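Local coordinates for protein F01G10.3, confirmed by transcript evidence (Caenorhabditis elegans, PDB 3K6J) that probably acts as an NAD-dependent 3-hydroxyacyl-CoA dehydrogenase, the dehydrogenase part of a multifunctional enzyme that may also carry lyase and isomerase activities, at residues N354-D357 / V358-M362. Sequence-based numbering, arbitrary orientation.
Sequences NDQD and VINFM
Gln356 sends CG opposite its backbone N (chi1 -166°) and then bends at chi2, while Asn360 holds CG anti to its carbonyl carbon (chi1 -64°), and the two side-chain amides meet one turn apart in the first turns of helix 355-375. Asn354 occupies the N-cap position, and its O accepts Val358 N at 3.2 Å, the first of the i to i+4 backbone bonds, which run on through Phe361 N to Asp357 O (2.8 Å). Gln356 NE2 donates to Asn360 OD1 at 2.8 Å, in a bent bond (131° at the hydrogen) that arrives above the carbonyl plane of Asn360, not on a lone pair, the amide planes being steeply turned against each other. The other end of the Asn360 amide faces Asp357: one water donates to Asp357 OD2 and accepts from Asn360 ND2. With an alanine here, Gln356 NE2 would probably lose this acceptor and the water the amide that donates to it. Val358 and Ile359 turn to Ile265 of helix 259-269, and Phe361 packs on Leu251 of helix 234-253, joining this helix start to those two helices, away from the zinc site. Beside the amide pair, Ile359 CG2 lies 4.0 Å from Gln356 NE2.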
ATOM      1  N   ASN A 354      -3.793  28.700  -8.114  1.00 54.50           N
ATOM      2  CA  ASN A 354      -4.614  27.853  -8.980  1.00 53.50           C
ATOM      3  C   ASN A 354      -4.457  26.359  -8.667  1.00 52.28           C
ATOM      4  O   ASN A 354      -3.676  25.977  -7.787  1.00 51.71           O
ATOM      5  CB  ASN A 354      -4.290  28.140 -10.450  1.00 53.96           C
ATOM      6  CG  ASN A 354      -2.827  27.901 -10.779  1.00 55.65           C
ATOM      7  OD1 ASN A 354      -1.998  28.807 -10.664  1.00 57.98           O
ATOM      8  ND2 ASN A 354      -2.497  26.673 -11.169  1.00 56.71           N
ATOM      9  N   ASP A 355      -5.217  25.535  -9.387  1.00 50.62           N
ATOM     10  CA  ASP A 355      -5.200  24.085  -9.218  1.00 49.14           C
ATOM     11  C   ASP A 355      -3.790  23.476  -9.399  1.00 48.38           C
ATOM     12  O   ASP A 355      -3.357  22.644  -8.599  1.00 47.93           O
ATOM     13  CB  ASP A 355      -6.192  23.428 -10.188  1.00 49.01           C
ATOM     14  CG  ASP A 355      -7.651  23.557  -9.743  1.00 48.69           C
ATOM     15  OD1 ASP A 355      -8.499  22.806 -10.279  1.00 48.73           O
ATOM     16  OD2 ASP A 355      -7.968  24.390  -8.875  1.00 47.82           O
ATOM     17  N   GLN A 356      -3.074  23.898 -10.442  1.00 47.41           N
ATOM     18  CA  GLN A 356      -1.721  23.385 -10.693  1.00 46.44           C
ATOM     19  C   GLN A 356      -0.767  23.618  -9.517  1.00 45.23           C
ATOM     20  O   GLN A 356      -0.040  22.708  -9.145  1.00 45.63           O
ATOM     21  CB  GLN A 356      -1.144  23.903 -12.022  1.00 46.79           C
ATOM     22  CG  GLN A 356       0.111  23.161 -12.508  1.00 49.22           C
ATOM     23  CD  GLN A 356      -0.011  21.619 -12.443  1.00 51.55           C
ATOM     24  OE1 GLN A 356      -0.987  21.036 -12.937  1.00 54.66           O
ATOM     25  NE2 GLN A 356       0.987  20.963 -11.844  1.00 50.69           N
ATOM     26  N   ASP A 357      -0.798  24.806  -8.920  1.00 43.70           N
ATOM     27  CA  ASP A 357       0.008  25.112  -7.733  1.00 42.24           C
ATOM     28  C   ASP A 357      -0.338  24.229  -6.534  1.00 41.24           C
ATOM     29  O   ASP A 357       0.553  23.844  -5.768  1.00 40.53           O
ATOM     30  CB  ASP A 357      -0.139  26.584  -7.326  1.00 42.04           C
ATOM     31  CG  ASP A 357       0.387  27.555  -8.387  1.00 42.99           C
ATOM     32  OD1 ASP A 357      -0.051  28.732  -8.371  1.00 44.66           O
ATOM     33  OD2 ASP A 357       1.219  27.157  -9.232  1.00 40.07           O
ATOM     34  N   VAL A 358      -1.633  23.953  -6.363  1.00 39.78           N
ATOM     35  CA  VAL A 358      -2.125  23.015  -5.350  1.00 38.90           C
ATOM     36  C   VAL A 358      -1.466  21.626  -5.490  1.00 37.79           C
ATOM     37  O   VAL A 358      -0.903  21.104  -4.526  1.00 37.77           O
ATOM     38  CB  VAL A 358      -3.685  22.891  -5.402  1.00 38.79           C
ATOM     39  CG1 VAL A 358      -4.177  21.767  -4.501  1.00 38.53           C
ATOM     40  CG2 VAL A 358      -4.342  24.220  -4.996  1.00 39.78           C
ATOM     41  N   ILE A 359      -1.546  21.056  -6.695  1.00 36.68           N
ATOM     42  CA  ILE A 359      -0.887  19.797  -7.041  1.00 35.99           C
ATOM     43  C   ILE A 359       0.624  19.852  -6.764  1.00 35.41           C
ATOM     44  O   ILE A 359       1.162  18.963  -6.121  1.00 35.25           O
ATOM     45  CB  ILE A 359      -1.173  19.385  -8.512  1.00 36.01           C
ATOM     46  CG1 ILE A 359      -2.596  18.832  -8.668  1.00 36.30           C
ATOM     47  CG2 ILE A 359      -0.147  18.374  -9.035  1.00 35.74           C
ATOM     48  CD1 ILE A 359      -2.972  17.690  -7.708  1.00 36.34           C
ATOM     49  N   ASN A 360       1.296  20.908  -7.219  1.00 34.59           N
ATOM     50  CA  ASN A 360       2.720  21.063  -6.970  1.00 33.92           C
ATOM     51  C   ASN A 360       3.055  21.106  -5.488  1.00 32.95           C
ATOM     52  O   ASN A 360       4.031  20.503  -5.046  1.00 32.93           O
ATOM     53  CB  ASN A 360       3.250  22.315  -7.674  1.00 34.20           C
ATOM     54  CG  ASN A 360       3.135  22.222  -9.174  1.00 35.52           C
ATOM     55  OD1 ASN A 360       2.866  21.153  -9.728  1.00 37.66           O
ATOM     56  ND2 ASN A 360       3.350  23.340  -9.849  1.00 37.05           N
ATOM     57  N   PHE A 361       2.243  21.835  -4.733  1.00 32.39           N
ATOM     58  CA  PHE A 361       2.408  21.988  -3.283  1.00 31.69           C
ATOM     59  C   PHE A 361       2.342  20.628  -2.575  1.00 31.21           C
ATOM     60  O   PHE A 361       3.066  20.384  -1.602  1.00 31.47           O
ATOM     61  CB  PHE A 361       1.326  22.935  -2.741  1.00 30.93           C
ATOM     62  CG  PHE A 361       1.555  23.392  -1.317  1.00 31.59           C
ATOM     63  CD1 PHE A 361       2.464  24.415  -1.026  1.00 31.08           C
ATOM     64  CD2 PHE A 361       0.841  22.826  -0.260  1.00 31.80           C
ATOM     65  CE1 PHE A 361       2.667  24.858   0.303  1.00 30.20           C
ATOM     66  CE2 PHE A 361       1.056  23.253   1.064  1.00 32.12           C
ATOM     67  CZ  PHE A 361       1.976  24.284   1.335  1.00 29.79           C
ATOM     68  N   MET A 362       1.475  19.751  -3.071  1.00 30.80           N
ATOM     69  CA  MET A 362       1.348  18.386  -2.520  1.00 30.59           C
ATOM     70  C   MET A 362       2.387  17.392  -3.047  1.00 29.64           C
ATOM     71  O   MET A 362       2.992  16.676  -2.279  1.00 28.99           O
ATOM     72  CB  MET A 362      -0.063  17.827  -2.757  1.00 30.43           C
ATOM     73  CG  MET A 362      -1.056  18.228  -1.673  1.00 31.76           C
ATOM     74  SD  MET A 362      -2.783  17.910  -2.090  1.00 36.49           S
ATOM     75  CE  MET A 362      -3.034  18.839  -3.576  1.00 30.67           C
TER
HETATM   76  O   HOH W   1       3.554  26.189  -8.281  1.00 42.81           O